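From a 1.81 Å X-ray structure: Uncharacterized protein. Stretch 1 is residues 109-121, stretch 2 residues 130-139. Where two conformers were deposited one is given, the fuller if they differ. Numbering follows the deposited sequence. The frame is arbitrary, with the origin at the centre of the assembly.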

# COMPACT_ATOMS: atom_id res chain seq x y z
N GLY A 109 -14.12 4.07 10.25
CA GLY A 109 -14.25 4.38 11.68
C GLY A 109 -13.85 3.29 12.63
O GLY A 109 -14.06 3.43 13.85
N VAL A 110 -13.28 2.20 12.12
CA VAL A 110 -12.70 1.18 12.99
C VAL A 110 -11.44 1.76 13.67
O VAL A 110 -10.71 2.56 13.08
N ARG A 111 -11.22 1.40 14.92
CA ARG A 111 -10.05 1.92 15.65
C ARG A 111 -8.77 1.61 14.82
O ARG A 111 -8.67 0.51 14.27
N PRO A 112 -7.81 2.55 14.73
CA PRO A 112 -6.60 2.27 13.94
C PRO A 112 -5.78 1.04 14.34
O PRO A 112 -5.36 0.28 13.47
N TYR A 113 -5.48 0.91 15.63
CA TYR A 113 -4.66 -0.18 16.17
C TYR A 113 -5.24 -0.67 17.49
O TYR A 113 -6.09 0.00 18.09
N LEU A 114 -4.86 -1.88 17.92
CA LEU A 114 -5.38 -2.39 19.21
C LEU A 114 -4.98 -1.40 20.35
O LEU A 114 -3.96 -0.75 20.24
N PRO A 115 -5.79 -1.30 21.43
CA PRO A 115 -5.41 -0.49 22.58
C PRO A 115 -4.14 -1.00 23.30
O PRO A 115 -3.92 -2.21 23.47
N ALA A 116 -3.30 -0.06 23.65
CA ALA A 116 -2.04 -0.37 24.29
C ALA A 116 -2.28 -1.11 25.63
O ALA A 116 -3.30 -0.89 26.28
N PRO A 117 -1.44 -2.10 25.96
CA PRO A 117 -0.19 -2.42 25.30
C PRO A 117 -0.31 -3.54 24.26
O PRO A 117 0.72 -4.04 23.78
N ARG A 118 -1.53 -3.92 23.90
CA ARG A 118 -1.79 -5.01 22.95
C ARG A 118 -1.31 -4.58 21.54
O ARG A 118 -1.35 -3.38 21.19
N VAL A 119 -0.82 -5.53 20.76
CA VAL A 119 -0.47 -5.29 19.36
C VAL A 119 -1.02 -6.44 18.49
O VAL A 119 -0.85 -7.61 18.84
N ASP A 120 -1.73 -6.12 17.43
CA ASP A 120 -2.23 -7.18 16.50
C ASP A 120 -1.07 -7.71 15.67
O ASP A 120 -0.63 -7.02 14.76
N ASN A 121 -0.54 -8.87 16.08
CA ASN A 121 0.50 -9.61 15.34
C ASN A 121 -0.07 -10.97 14.87
O ASN A 121 0.69 -11.91 14.60
N THR A 130 -12.05 -11.50 15.50
CA THR A 130 -12.72 -11.69 16.80
C THR A 130 -12.31 -10.65 17.83
O THR A 130 -13.15 -10.09 18.53
N GLU A 131 -11.02 -10.34 17.92
CA GLU A 131 -10.58 -9.28 18.84
C GLU A 131 -11.04 -7.89 18.38
O GLU A 131 -11.49 -7.08 19.19
N ILE A 132 -10.99 -7.63 17.07
CA ILE A 132 -11.41 -6.33 16.57
C ILE A 132 -12.93 -6.12 16.79
O ILE A 132 -13.37 -4.99 17.05
N LEU A 133 -13.69 -7.20 16.75
CA LEU A 133 -15.15 -7.12 16.90
C LEU A 133 -15.54 -6.50 18.25
O LEU A 133 -16.52 -5.80 18.33
N SER A 134 -14.73 -6.72 19.29
CA SER A 134 -15.01 -6.21 20.64
C SER A 134 -14.81 -4.69 20.79
O SER A 134 -15.26 -4.13 21.77
N LEU A 135 -14.17 -4.03 19.84
CA LEU A 135 -13.76 -2.63 20.00
C LEU A 135 -14.83 -1.67 19.49
O LEU A 135 -15.36 -1.82 18.40
N ASP A 136 -15.08 -0.63 20.27
CA ASP A 136 -15.91 0.48 19.83
C ASP A 136 -15.31 1.16 18.60
O ASP A 136 -14.05 1.24 18.42
N THR A 137 -16.20 1.69 17.78
CA THR A 137 -15.80 2.50 16.66
C THR A 137 -15.45 3.91 17.12
O THR A 137 -15.72 4.28 18.24
N VAL A 138 -14.79 4.66 16.25
CA VAL A 138 -14.38 6.01 16.64
C VAL A 138 -15.19 7.09 15.92
O VAL A 138 -15.23 8.21 16.38
N PHE A 139 -15.91 6.71 14.87
CA PHE A 139 -16.83 7.60 14.14
C PHE A 139 -17.64 6.80 13.15
O PHE A 139 -17.35 5.63 12.85

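Two irregular segments meet here, stretch 1 without helix or strand and stretch 2 entering as the end of a helix before it loosens into loop. Gly109 anchors one end. Gly109 O accepts a nearly straight hydrogen bond from Val138 N at 2.8 Å, while Gly109 CA lies over one face of the Phe139 ring, 3.6 Å from the centroid; Phe139 reaches it with chi1 p. Positive phi favours glycine, and a CB on Gly109 would fall 2.1 Å from Phe139 O, so the close approach depends on the bare alpha carbon.

Val110 (t) directs its CA-to-CB bond away, yet CG1 still meets CG2 of Ile132 (m, t) at 4.0 Å. The CA-to-CB bond of Arg111 points sideways, and the chain is extended, ttt: its CD packs 4.1 Å from Leu135 CD1, and its NE donates a hydrogen bond to Tyr113 O, 2.9 Å away, within stretch 1. Two waters join it to Asp136 O, one accepting from Arg111 N and the other from Arg111 NH1, and each donating to that carbonyl.

Pro112 and Tyr113 point away. Leu114 (m, t) starts sideways but its end closes in, CD2 lying 3.9 Å from CD1 of Leu135. Leu135, also m, t, points toward stretch 1 and meets a third neighbour, its CD2 3.9 Å from Pro115 CG. One leucine thus fills the space beside three residues.

Ala116 and Pro117, the latter after a cis peptide bond, stay clear. Arg118 (mmm) and Glu131 (t, t) each point toward the other stretch, and a two-pronged salt bridge results: Arg118 NH2 to Glu131 OE1 at 2.9 Å and NE to OE2 at 3.2 Å. The carboxylate meets the guanidinium edge-on. Finally Asp120 (t) points toward stretch 2, its OD2 4.2 Å from Ile132 CD1 but hydrogen-bonded elsewhere in the structure.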

# COMPACT_ATOMS: atom_id res chain seq x y z
CB VAL A 110 -12.38 -0.10 12.20
CG1 VAL A 110 -11.63 -1.11 13.06
CG2 VAL A 110 -13.66 -0.69 11.65
CB ARG A 111 -9.98 1.22 17.00
CG ARG A 111 -9.08 1.89 18.00
CD ARG A 111 -8.88 0.99 19.21
NE ARG A 111 -7.76 1.51 19.98
CZ ARG A 111 -7.88 2.31 21.02
NH1 ARG A 111 -9.08 2.61 21.48
NH2 ARG A 111 -6.80 2.80 21.62
CB PRO A 112 -5.76 3.53 14.13
CG PRO A 112 -6.79 4.63 14.34
CD PRO A 112 -7.84 3.95 15.18
CB TYR A 113 -3.20 0.26 16.33
CG TYR A 113 -2.62 0.70 15.01
CD1 TYR A 113 -2.25 -0.25 14.03
CD2 TYR A 113 -2.57 2.04 14.67
CE1 TYR A 113 -1.79 0.15 12.79
CE2 TYR A 113 -2.15 2.45 13.42
CZ TYR A 113 -1.77 1.50 12.47
OH TYR A 113 -1.37 1.91 11.21
CB LEU A 114 -4.86 -3.79 19.50
CG LEU A 114 -5.29 -4.92 18.56
CD1 LEU A 114 -4.71 -6.22 19.11
CD2 LEU A 114 -6.78 -5.05 18.38
CB PRO A 115 -6.60 -0.60 23.52
CG PRO A 115 -7.66 -1.36 22.82
CD PRO A 115 -6.98 -2.11 21.71
CB ALA A 116 -1.24 0.91 24.50
CB PRO A 117 0.69 -2.90 26.46
CG PRO A 117 -0.27 -3.56 27.39
CD PRO A 117 -1.57 -2.80 27.26
CB ARG A 118 -3.27 -5.37 22.91
CG ARG A 118 -3.76 -6.39 23.96
CD ARG A 118 -3.48 -7.88 23.58
NE ARG A 118 -3.95 -8.33 22.24
CZ ARG A 118 -3.21 -8.96 21.31
NH1 ARG A 118 -1.94 -9.27 21.51
NH2 ARG A 118 -3.74 -9.31 20.14
CB VAL A 119 1.05 -5.29 19.15
CG1 VAL A 119 1.37 -4.92 17.70
CG2 VAL A 119 1.72 -4.31 20.12
CB ASP A 120 -3.31 -6.62 15.55
CG ASP A 120 -3.81 -7.67 14.53
OD1 ASP A 120 -3.07 -8.64 14.25
OD2 ASP A 120 -4.95 -7.51 13.98
CB ASN A 121 1.73 -9.87 16.23
CG ASN A 121 2.49 -8.60 16.57
OD1 ASN A 121 2.63 -7.72 15.73
ND2 ASN A 121 3.02 -8.53 17.78
CB THR A 130 -12.45 -13.10 17.36
OG1 THR A 130 -12.91 -14.07 16.41
CG2 THR A 130 -13.23 -13.31 18.68
CB GLU A 131 -9.09 -9.30 19.03
CG GLU A 131 -8.63 -8.19 19.99
CD GLU A 131 -7.33 -8.47 20.69
OE1 GLU A 131 -6.62 -9.43 20.27
OE2 GLU A 131 -7.00 -7.73 21.65
CB ILE A 132 -11.03 -6.15 15.09
CG1 ILE A 132 -9.50 -6.18 14.95
CG2 ILE A 132 -11.65 -4.87 14.50
CD1 ILE A 132 -9.06 -6.55 13.55
CB LEU A 133 -15.78 -8.51 16.74
CG LEU A 133 -17.29 -8.65 17.06
CD1 LEU A 133 -18.12 -7.75 16.17
CD2 LEU A 133 -17.71 -10.09 16.91
CB SER A 134 -14.13 -6.94 21.67
OG SER A 134 -12.77 -6.53 21.56
CB LEU A 135 -12.44 -2.35 19.24
CG LEU A 135 -11.21 -3.16 19.67
CD1 LEU A 135 -10.05 -2.92 18.71
CD2 LEU A 135 -10.81 -2.89 21.13
CB ASP A 136 -16.00 1.56 20.92
CG ASP A 136 -16.72 1.08 22.18
OD1 ASP A 136 -17.61 0.21 22.09
OD2 ASP A 136 -16.41 1.66 23.25
CB THR A 137 -16.90 2.57 15.59
OG1 THR A 137 -18.12 3.05 16.17
CG2 THR A 137 -17.11 1.21 14.97
CB VAL A 138 -12.86 6.21 16.47
CG1 VAL A 138 -12.12 5.40 17.55
CG2 VAL A 138 -12.41 5.82 15.07
CB PHE A 139 -16.12 8.78 13.41
CG PHE A 139 -15.02 8.35 12.46
CD1 PHE A 139 -15.31 7.89 11.19
CD2 PHE A 139 -13.68 8.40 12.87
CE1 PHE A 139 -14.30 7.48 10.32
CE2 PHE A 139 -12.65 8.06 11.99
CZ PHE A 139 -12.96 7.57 10.72
O HOH W 1 -13.22 -0.20 16.22
O HOH W 2 -11.90 2.01 20.26